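Local atomic coordinates of R.Pab1 family restriction endonuclease (Campylobacter coli, PDB entry 7CFA), a protein that acts as a restriction DNA glycosylase, probably excising a base from its recognition sequence and, as a lyase, cutting the strand at the resulting abasic site. Residues N102-N107 and Y227-I232; E95-I100 and I210-L215; R22-S27 and Y171-V176. The protein carries 2 engineered substitutions. All coordinates share one frame; numbering follows the deposited sequence.

Interaction 1. Residues N102-N107 and Y227-I232; sequences NFLENN and YNVLQI. Engineered in segment 227-232: Asn228 (natural residue Asp).
Leu104 and Leu230 mark the level at which two helices pack, 94-106 and 223-237, running nearly antiparallel at 150° with the axes of the short segments 10.4 Å apart. This is helix-on-helix packing in the helical part of the chain, close to the C-terminal end of helix 94-106. Along that helix, Phe103 faces elsewhere: it makes a cation-pi contact with Lys216 and packs on Ala128 of the second subunit. Leu104 does most of the work. CG lies beside the backbone N (chi1 -63°) and the chain then runs straight on, carrying CD1 to Val229 CG1 at 3.6 Å, the two side chains crossing at about a right angle. Nearer the backbone, Leu104 CB meets the CD2 branch of Leu230 at 4.0 Å. One residue on, Glu105 adds its aliphatic part at the exposed border, CG 4.4 Å from Leu230 CD2. On the partner helix, the engineered Asn228 (naturally Asp) is hydrogen-bonded through OD1 to Ala69 N and through ND2 to Tyr55 OH. Asn107 leaves the helix, and here one guanidinium nitrogen joins the helix end to the partner helix: Arg226 NH1 is hydrogen-bonded to both Leu104 O and Asn107 O.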
loop_
_atom_site.group_PDB
_atom_site.type_symbol
_atom_site.label_atom_id
_atom_site.label_comp_id
_atom_site.label_asym_id
_atom_site.label_seq_id
_atom_site.Cartn_x
_atom_site.Cartn_y
_atom_site.Cartn_z
ATOM N N ASN A 102 -33.494 8.153 -0.222
ATOM C CA ASN A 102 -34.075 7.971 1.105
ATOM C C ASN A 102 -33.231 7.041 1.964
ATOM O O ASN A 102 -33.158 7.220 3.185
ATOM C CB ASN A 102 -35.506 7.441 0.988
ATOM C CG ASN A 102 -36.451 8.447 0.360
ATOM O OD1 ASN A 102 -36.240 9.657 0.454
ATOM N ND2 ASN A 102 -37.505 7.953 -0.282
ATOM N N PHE A 103 -32.587 6.045 1.350
ATOM C CA PHE A 103 -31.723 5.143 2.103
ATOM C C PHE A 103 -30.513 5.878 2.663
ATOM O O PHE A 103 -30.136 5.668 3.822
ATOM C CB PHE A 103 -31.281 3.981 1.214
ATOM C CG PHE A 103 -30.189 3.136 1.813
ATOM C CD1 PHE A 103 -30.485 2.161 2.751
ATOM C CD2 PHE A 103 -28.869 3.313 1.432
ATOM C CE1 PHE A 103 -29.485 1.383 3.302
ATOM C CE2 PHE A 103 -27.864 2.541 1.980
ATOM C CZ PHE A 103 -28.172 1.573 2.916
ATOM N N LEU A 104 -29.888 6.739 1.858
ATOM C CA LEU A 104 -28.707 7.455 2.321
ATOM C C LEU A 104 -29.065 8.543 3.324
ATOM O O LEU A 104 -28.239 8.892 4.175
ATOM C CB LEU A 104 -27.957 8.046 1.128
ATOM C CG LEU A 104 -27.409 7.014 0.141
ATOM C CD1 LEU A 104 -26.731 7.695 -1.032
ATOM C CD2 LEU A 104 -26.451 6.066 0.843
ATOM N N GLU A 105 -30.284 9.084 3.242
ATOM C CA GLU A 105 -30.704 10.109 4.193
ATOM C C GLU A 105 -30.963 9.514 5.571
ATOM O O GLU A 105 -30.663 10.143 6.592
ATOM C CB GLU A 105 -31.953 10.827 3.679
ATOM C CG GLU A 105 -31.709 11.762 2.505
ATOM C CD GLU A 105 -32.981 12.427 2.012
ATOM O OE1 GLU A 105 -34.078 12.009 2.439
ATOM O OE2 GLU A 105 -32.886 13.369 1.199
ATOM N N ASN A 106 -31.518 8.302 5.622
ATOM C CA ASN A 106 -31.844 7.663 6.888
ATOM C C ASN A 106 -30.701 6.835 7.459
ATOM O O ASN A 106 -30.750 6.475 8.641
ATOM C CB ASN A 106 -33.078 6.767 6.728
ATOM C CG ASN A 106 -34.355 7.561 6.517
ATOM O OD1 ASN A 106 -34.546 8.625 7.107
ATOM N ND2 ASN A 106 -35.239 7.041 5.674
ATOM N N ASN A 107 -29.680 6.528 6.664
ATOM C CA ASN A 107 -28.610 5.659 7.136
ATOM C C ASN A 107 -27.738 6.368 8.164
ATOM O O ASN A 107 -27.438 7.559 8.040
ATOM C CB ASN A 107 -27.742 5.186 5.971
ATOM C CG ASN A 107 -26.572 4.334 6.433
ATOM O OD1 ASN A 107 -26.696 3.545 7.371
ATOM N ND2 ASN A 107 -25.425 4.503 5.787
ATOM N N TYR A 227 -22.585 12.858 1.215
ATOM C CA TYR A 227 -22.984 14.168 0.708
ATOM C C TYR A 227 -22.811 14.255 -0.802
ATOM O O TYR A 227 -23.690 14.770 -1.502
ATOM C CB TYR A 227 -22.175 15.262 1.409
ATOM C CG TYR A 227 -22.518 16.675 0.983
ATOM C CD1 TYR A 227 -23.469 17.417 1.670
ATOM C CD2 TYR A 227 -21.881 17.269 -0.099
ATOM C CE1 TYR A 227 -23.782 18.709 1.286
ATOM C CE2 TYR A 227 -22.186 18.558 -0.490
ATOM C CZ TYR A 227 -23.137 19.273 0.206
ATOM O OH TYR A 227 -23.443 20.557 -0.182
ATOM N N ASN A 228 -21.688 13.754 -1.323
ATOM C CA ASN A 228 -21.431 13.855 -2.756
ATOM C C ASN A 228 -22.429 13.031 -3.559
ATOM O O ASN A 228 -22.960 13.507 -4.571
ATOM C CB ASN A 228 -19.999 13.417 -3.063
ATOM C CG ASN A 228 -18.966 14.371 -2.499
ATOM O OD1 ASN A 228 -19.278 15.514 -2.167
ATOM N ND2 ASN A 228 -17.726 13.909 -2.393
ATOM N N VAL A 229 -22.699 11.797 -3.126
ATOM C CA VAL A 229 -23.665 10.957 -3.832
ATOM C C VAL A 229 -25.046 11.602 -3.809
ATOM O O VAL A 229 -25.768 11.595 -4.814
ATOM C CB VAL A 229 -23.688 9.540 -3.231
ATOM C CG1 VAL A 229 -24.810 8.726 -3.849
ATOM C CG2 VAL A 229 -22.349 8.852 -3.454
ATOM N N LEU A 230 -25.434 12.177 -2.668
ATOM C CA LEU A 230 -26.727 12.852 -2.591
ATOM C C LEU A 230 -26.790 14.055 -3.524
ATOM O O LEU A 230 -27.843 14.324 -4.116
ATOM C CB LEU A 230 -27.020 13.271 -1.147
ATOM C CG LEU A 230 -27.424 12.131 -0.206
ATOM C CD1 LEU A 230 -27.561 12.622 1.226
ATOM C CD2 LEU A 230 -28.720 11.481 -0.676
ATOM N N GLN A 231 -25.680 14.781 -3.683
ATOM C CA GLN A 231 -25.649 15.875 -4.649
ATOM C C GLN A 231 -25.766 15.350 -6.075
ATOM O O GLN A 231 -26.395 15.988 -6.930
ATOM C CB GLN A 231 -24.365 16.690 -4.482
ATOM C CG GLN A 231 -24.263 17.439 -3.163
ATOM C CD GLN A 231 -25.231 18.603 -3.073
ATOM O OE1 GLN A 231 -25.533 19.253 -4.073
ATOM N NE2 GLN A 231 -25.724 18.870 -1.869
ATOM N N ILE A 232 -25.171 14.187 -6.348
ATOM C CA ILE A 232 -25.230 13.606 -7.684
ATOM C C ILE A 232 -26.639 13.121 -7.999
ATOM O O ILE A 232 -27.146 13.326 -9.109
ATOM C CB ILE A 232 -24.193 12.476 -7.811
ATOM C CG1 ILE A 232 -22.777 13.054 -7.770
ATOM C CG2 ILE A 232 -24.420 11.667 -9.082
ATOM C CD1 ILE A 232 -21.684 12.018 -7.887
#

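Interaction 2. Residues E95-I100 and I210-L215; sequences ENLFGI and IFLEML
Leu212 reaches across to Asn96, Leu97 and Ile100, joining helix 208-219 to helix 94-106 in a nearly parallel helix pair. The axes of the short segments stand 10.8 Å apart and diverge by 23°, and the backbones come closest at Leu97 and Leu212, whose CA atoms are 8.1 Å apart. The contact belongs to the buried interior of the helical cluster.

Most of it is apolar, and the fork of Leu212 divides the work. Branch CD1 goes to Asn96, touching CB at 4.2 Å, so that the asparagine takes part through its methylene. Branch CD2 meets Leu97 CD2 at 3.9 Å, the two leucines crossing at about a right angle, and also has Ile100 CD1 beside it at 4.2 Å. The CB of Leu97 does not point straight at the partner helix, and it is the end of the side chain that comes nearer. Leu215, one turn after Leu212, adds buried surface without a close approach.

The surroundings complete this apolar core. Ile83 on helix 79-88 lies against both Leu212 and Leu215, while Leu97 is also packed by Phe87 and by Ile236 and Leu237 of helix 223-237. On the flank, Glu213 OE1 is hydrogen-bonded to Tyr144 OH.

A second kind of contact sets a methyl group against the main chain. Ile100 has CG1 beside its backbone N and CD1 fully extended beyond it (chi2 179°). That straight arm brings the terminal methyl to the helix backbone itself, in plain van der Waals contact: Ile100 CD1 rests 3.6 Å from Leu212 O.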
loop_
_atom_site.group_PDB
_atom_site.type_symbol
_atom_site.label_atom_id
_atom_site.label_comp_id
_atom_site.label_asym_id
_atom_site.label_seq_id
_atom_site.Cartn_x
_atom_site.Cartn_y
_atom_site.Cartn_z
ATOM N N GLU A 95 -37.863 6.170 -9.309
ATOM C CA GLU A 95 -38.056 5.533 -8.010
ATOM C C GLU A 95 -36.792 4.831 -7.531
ATOM O O GLU A 95 -36.574 4.705 -6.320
ATOM C CB GLU A 95 -39.214 4.534 -8.081
ATOM C CG GLU A 95 -40.579 5.153 -8.365
ATOM C CD GLU A 95 -40.779 5.523 -9.826
ATOM O OE1 GLU A 95 -39.876 5.254 -10.646
ATOM O OE2 GLU A 95 -41.846 6.085 -10.151
ATOM N N ASN A 96 -35.962 4.352 -8.458
ATOM C CA ASN A 96 -34.695 3.739 -8.072
ATOM C C ASN A 96 -33.775 4.764 -7.424
ATOM O O ASN A 96 -33.179 4.503 -6.372
ATOM C CB ASN A 96 -34.020 3.106 -9.289
ATOM C CG ASN A 96 -34.837 1.977 -9.890
ATOM O OD1 ASN A 96 -35.657 1.360 -9.212
ATOM N ND2 ASN A 96 -34.613 1.700 -11.171
ATOM N N LEU A 97 -33.649 5.942 -8.039
ATOM C CA LEU A 97 -32.813 6.985 -7.459
ATOM C C LEU A 97 -33.409 7.524 -6.166
ATOM O O LEU A 97 -32.665 7.840 -5.231
ATOM C CB LEU A 97 -32.607 8.111 -8.470
ATOM C CG LEU A 97 -31.850 7.729 -9.745
ATOM C CD1 LEU A 97 -31.739 8.921 -10.680
ATOM C CD2 LEU A 97 -30.469 7.179 -9.410
ATOM N N PHE A 98 -34.739 7.628 -6.089
ATOM C CA PHE A 98 -35.369 8.083 -4.854
ATOM C C PHE A 98 -35.159 7.082 -3.727
ATOM O O PHE A 98 -34.943 7.473 -2.575
ATOM C CB PHE A 98 -36.861 8.333 -5.079
ATOM C CG PHE A 98 -37.167 9.682 -5.666
ATOM C CD1 PHE A 98 -37.692 9.795 -6.942
ATOM C CD2 PHE A 98 -36.923 10.837 -4.942
ATOM C CE1 PHE A 98 -37.971 11.034 -7.485
ATOM C CE2 PHE A 98 -37.200 12.081 -5.479
ATOM C CZ PHE A 98 -37.724 12.179 -6.753
ATOM N N GLY A 99 -35.220 5.785 -4.041
ATOM C CA GLY A 99 -34.973 4.777 -3.021
ATOM C C GLY A 99 -33.564 4.847 -2.466
ATOM O O GLY A 99 -33.350 4.673 -1.264
ATOM N N ILE A 100 -32.583 5.106 -3.332
ATOM C CA ILE A 100 -31.216 5.287 -2.858
ATOM C C ILE A 100 -31.102 6.579 -2.057
ATOM O O ILE A 100 -30.391 6.639 -1.047
ATOM C CB ILE A 100 -30.228 5.261 -4.040
ATOM C CG1 ILE A 100 -30.372 3.959 -4.828
ATOM C CG2 ILE A 100 -28.797 5.414 -3.546
ATOM C CD1 ILE A 100 -29.445 3.864 -6.022
ATOM N N ILE A 210 -26.313 -3.003 -11.279
ATOM C CA ILE A 210 -25.022 -3.179 -10.623
ATOM C C ILE A 210 -24.399 -1.825 -10.311
ATOM O O ILE A 210 -23.871 -1.601 -9.216
ATOM C CB ILE A 210 -24.094 -4.037 -11.501
ATOM C CG1 ILE A 210 -24.653 -5.453 -11.627
ATOM C CG2 ILE A 210 -22.678 -4.047 -10.938
ATOM C CD1 ILE A 210 -23.905 -6.309 -12.609
ATOM N N PHE A 211 -24.462 -0.897 -11.264
ATOM C CA PHE A 211 -23.888 0.424 -11.040
ATOM C C PHE A 211 -24.734 1.245 -10.077
ATOM O O PHE A 211 -24.195 2.089 -9.350
ATOM C CB PHE A 211 -23.700 1.134 -12.385
ATOM C CG PHE A 211 -22.775 0.398 -13.316
ATOM C CD1 PHE A 211 -23.261 -0.605 -14.144
ATOM C CD2 PHE A 211 -21.419 0.684 -13.342
ATOM C CE1 PHE A 211 -22.414 -1.298 -14.987
ATOM C CE2 PHE A 211 -20.568 -0.006 -14.187
ATOM C CZ PHE A 211 -21.067 -0.998 -15.008
ATOM N N LEU A 212 -26.048 1.004 -10.037
ATOM C CA LEU A 212 -26.889 1.671 -9.045
ATOM C C LEU A 212 -26.571 1.190 -7.635
ATOM O O LEU A 212 -26.500 1.996 -6.700
ATOM C CB LEU A 212 -28.366 1.444 -9.362
ATOM C CG LEU A 212 -28.951 2.257 -10.519
ATOM C CD1 LEU A 212 -30.374 1.815 -10.810
ATOM C CD2 LEU A 212 -28.906 3.743 -10.198
ATOM N N GLU A 213 -26.384 -0.121 -7.457
ATOM C CA GLU A 213 -25.989 -0.635 -6.150
ATOM C C GLU A 213 -24.602 -0.148 -5.753
ATOM O O GLU A 213 -24.323 0.020 -4.561
ATOM C CB GLU A 213 -26.037 -2.164 -6.144
ATOM C CG GLU A 213 -27.442 -2.734 -6.257
ATOM C CD GLU A 213 -27.483 -4.241 -6.100
ATOM O OE1 GLU A 213 -26.420 -4.852 -5.857
ATOM O OE2 GLU A 213 -28.583 -4.819 -6.218
ATOM N N MET A 214 -23.727 0.087 -6.732
ATOM C CA MET A 214 -22.395 0.592 -6.422
ATOM C C MET A 214 -22.454 2.045 -5.970
ATOM O O MET A 214 -21.692 2.460 -5.088
ATOM C CB MET A 214 -21.483 0.446 -7.637
ATOM C CG MET A 214 -20.003 0.504 -7.316
ATOM S SD MET A 214 -19.009 0.477 -8.815
ATOM C CE MET A 214 -19.901 -0.746 -9.769
ATOM N N LEU A 215 -23.349 2.834 -6.568
ATOM C CA LEU A 215 -23.556 4.199 -6.099
ATOM C C LEU A 215 -24.034 4.208 -4.653
ATOM O O LEU A 215 -23.578 5.023 -3.843
ATOM C CB LEU A 215 -24.562 4.918 -6.998
ATOM C CG LEU A 215 -24.701 6.421 -6.758
ATOM C CD1 LEU A 215 -23.428 7.142 -7.176
ATOM C CD2 LEU A 215 -25.912 6.985 -7.486
#

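Interaction 3. Residues R22-S27 and Y171-V176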
loop_
_atom_site.group_PDB
_atom_site.type_symbol
_atom_site.label_atom_id
_atom_site.label_comp_id
_atom_site.label_asym_id
_atom_site.label_seq_id
_atom_site.Cartn_x
_atom_site.Cartn_y
_atom_site.Cartn_z
ATOM N N ARG A 22 -6.208 -2.504 -13.495
ATOM C CA ARG A 22 -5.188 -3.525 -13.314
ATOM C C ARG A 22 -5.795 -4.892 -13.595
ATOM O O ARG A 22 -6.995 -5.109 -13.406
ATOM C CB ARG A 22 -4.587 -3.488 -11.900
ATOM C CG ARG A 22 -3.860 -2.189 -11.567
ATOM C CD ARG A 22 -3.078 -2.289 -10.261
ATOM N NE ARG A 22 -3.940 -2.535 -9.108
ATOM C CZ ARG A 22 -3.520 -2.514 -7.846
ATOM N NH1 ARG A 22 -2.248 -2.254 -7.571
ATOM N NH2 ARG A 22 -4.372 -2.749 -6.856
ATOM N N ILE A 23 -4.952 -5.814 -14.054
ATOM C CA ILE A 23 -5.357 -7.181 -14.358
ATOM C C ILE A 23 -4.729 -8.103 -13.323
ATOM O O ILE A 23 -3.513 -8.063 -13.102
ATOM C CB ILE A 23 -4.943 -7.593 -15.782
ATOM C CG1 ILE A 23 -5.476 -6.589 -16.806
ATOM C CG2 ILE A 23 -5.448 -8.993 -16.097
ATOM C CD1 ILE A 23 -6.986 -6.490 -16.833
ATOM N N LYS A 24 -5.557 -8.932 -12.692
ATOM C CA LYS A 24 -5.110 -9.867 -11.672
ATOM C C LYS A 24 -5.708 -11.240 -11.948
ATOM O O LYS A 24 -6.592 -11.399 -12.794
ATOM C CB LYS A 24 -5.495 -9.387 -10.265
ATOM C CG LYS A 24 -6.991 -9.241 -10.047
ATOM C CD LYS A 24 -7.301 -8.738 -8.647
ATOM C CE LYS A 24 -8.799 -8.566 -8.444
ATOM N NZ LYS A 24 -9.119 -8.021 -7.094
ATOM N N GLN A 25 -5.214 -12.239 -11.219
ATOM C CA GLN A 25 -5.678 -13.616 -11.346
ATOM C C GLN A 25 -6.225 -14.072 -10.000
ATOM O O GLN A 25 -5.508 -14.048 -8.995
ATOM C CB GLN A 25 -4.547 -14.536 -11.815
ATOM C CG GLN A 25 -4.976 -15.973 -12.073
ATOM C CD GLN A 25 -3.904 -16.787 -12.775
ATOM O OE1 GLN A 25 -2.984 -16.235 -13.381
ATOM N NE2 GLN A 25 -4.018 -18.108 -12.696
ATOM N N ARG A 26 -7.490 -14.488 -9.987
ATOM C CA ARG A 26 -8.157 -14.887 -8.753
ATOM C C ARG A 26 -7.729 -16.300 -8.375
ATOM O O ARG A 26 -7.929 -17.245 -9.147
ATOM C CB ARG A 26 -9.672 -14.804 -8.919
ATOM C CG ARG A 26 -10.455 -14.891 -7.618
ATOM C CD ARG A 26 -11.940 -14.659 -7.859
ATOM N NE ARG A 26 -12.686 -14.523 -6.611
ATOM C CZ ARG A 26 -13.991 -14.278 -6.543
ATOM N NH1 ARG A 26 -14.702 -14.142 -7.653
ATOM N NH2 ARG A 26 -14.585 -14.169 -5.362
ATOM N N SER A 27 -7.139 -16.444 -7.186
ATOM C CA SER A 27 -6.649 -17.737 -6.708
ATOM C C SER A 27 -7.799 -18.508 -6.059
ATOM O O SER A 27 -7.893 -18.654 -4.837
ATOM C CB SER A 27 -5.491 -17.544 -5.740
ATOM O OG SER A 27 -4.414 -16.871 -6.364
ATOM N N TYR A 171 -12.911 -0.871 -5.335
ATOM C CA TYR A 171 -12.436 -1.449 -6.583
ATOM C C TYR A 171 -13.564 -2.248 -7.215
ATOM O O TYR A 171 -14.239 -3.023 -6.530
ATOM C CB TYR A 171 -11.211 -2.336 -6.353
ATOM C CG TYR A 171 -9.996 -1.575 -5.873
ATOM C CD1 TYR A 171 -9.802 -1.319 -4.521
ATOM C CD2 TYR A 171 -9.048 -1.104 -6.772
ATOM C CE1 TYR A 171 -8.696 -0.619 -4.078
ATOM C CE2 TYR A 171 -7.935 -0.404 -6.339
ATOM C CZ TYR A 171 -7.765 -0.164 -4.990
ATOM O OH TYR A 171 -6.664 0.532 -4.551
ATOM N N PHE A 172 -13.771 -2.049 -8.512
ATOM C CA PHE A 172 -14.804 -2.743 -9.268
ATOM C C PHE A 172 -14.141 -3.852 -10.077
ATOM O O PHE A 172 -13.227 -3.586 -10.865
ATOM C CB PHE A 172 -15.548 -1.760 -10.172
ATOM C CG PHE A 172 -16.694 -2.366 -10.927
ATOM C CD1 PHE A 172 -17.559 -3.257 -10.312
ATOM C CD2 PHE A 172 -16.919 -2.025 -12.251
ATOM C CE1 PHE A 172 -18.620 -3.805 -11.009
ATOM C CE2 PHE A 172 -17.976 -2.568 -12.951
ATOM C CZ PHE A 172 -18.828 -3.458 -12.330
ATOM N N CYS A 173 -14.590 -5.089 -9.875
ATOM C CA CYS A 173 -13.918 -6.253 -10.433
ATOM C C CYS A 173 -14.887 -7.130 -11.217
ATOM O O CYS A 173 -16.063 -7.262 -10.860
ATOM C CB CYS A 173 -13.250 -7.084 -9.332
ATOM S SG CYS A 173 -12.111 -6.146 -8.286
ATOM N N PHE A 174 -14.370 -7.740 -12.277
ATOM C CA PHE A 174 -15.133 -8.632 -13.141
ATOM C C PHE A 174 -14.153 -9.376 -14.048
ATOM O O PHE A 174 -13.053 -8.878 -14.313
ATOM C CB PHE A 174 -16.165 -7.860 -13.977
ATOM C CG PHE A 174 -15.592 -6.689 -14.715
ATOM C CD1 PHE A 174 -15.050 -6.847 -15.981
ATOM C CD2 PHE A 174 -15.597 -5.428 -14.145
ATOM C CE1 PHE A 174 -14.521 -5.767 -16.661
ATOM C CE2 PHE A 174 -15.070 -4.346 -14.820
ATOM C CZ PHE A 174 -14.531 -4.516 -16.079
ATOM N N PRO A 175 -14.533 -10.560 -14.533
ATOM C CA PRO A 175 -13.611 -11.350 -15.360
ATOM C C PRO A 175 -13.266 -10.653 -16.667
ATOM O O PRO A 175 -14.069 -9.911 -17.238
ATOM C CB PRO A 175 -14.388 -12.648 -15.614
ATOM C CG PRO A 175 -15.398 -12.714 -14.520
ATOM C CD PRO A 175 -15.774 -11.296 -14.239
ATOM N N VAL A 176 -12.045 -10.913 -17.142
ATOM C CA VAL A 176 -11.579 -10.328 -18.396
ATOM C C VAL A 176 -12.357 -10.886 -19.581
ATOM O O VAL A 176 -12.587 -10.179 -20.571
ATOM C CB VAL A 176 -10.065 -10.561 -18.557
ATOM C CG1 VAL A 176 -9.559 -9.965 -19.867
ATOM C CG2 VAL A 176 -9.310 -9.975 -17.376
#
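The antiparallel sheet of this protein, curved in the manner of the half-pipe fold of the R.PabI family, places strand 47-51 between strands 21-27 and 166-175, so these two meet through side chains across an intervening strand. Alternation along 22-27 sends Arg22 and Lys24 to one face and Ile23 to the other. On the charged face, Lys24 has CG between its backbone N and carbonyl carbon (chi1 61°), and from there the extended chain brings NZ to 3.7 Å from Cys173 SG. The ammonium group is held by salt bridges to Glu154 and Glu50, one from each strand flanking 166-175, and the thiol sits beside that ionic cluster. Glu50 also pairs with Arg22 NH2, so a single carboxylate bridges two cations and probably balances part of their charge. The guanidinium approaches the Tyr171 ring obliquely, with Arg22 NH2 4.3 Å from Tyr171 CE2. On the opposite face the contact is purely apolar: just past the end of strand 166-175, Val176 crosses Ile23 at about a right angle, and Val49 of the middle strand also touches the valine. There the methyls Ile23 CG2 and Val176 CG2 lie 4.2 Å apart.

Overall arrangement
Interactions 1 and 2 share helix 94-106, which meets helix 223-237 through 102-107 and helix 208-219 through 95-100. Their centres are only 10 Å apart, and they form one continuous core, Val229 CG1 touching Leu215 CG at 3.7 Å. Interaction 3 belongs to the sheet, its centre about 24 Å from that of interaction 2 and 29 Å from that of interaction 1. Phe172 spans the gap to interaction 2: its CD1 packs on Met214 CE at 3.5 Å and its ring meets that of Phe211 with the planes at about 65°. Helix 208-219 thus lies between the sheet, which it meets through Phe172, and helices 94-106 and 223-237, while interactions 1 and 3 stay about 14 Å apart at their nearest atoms.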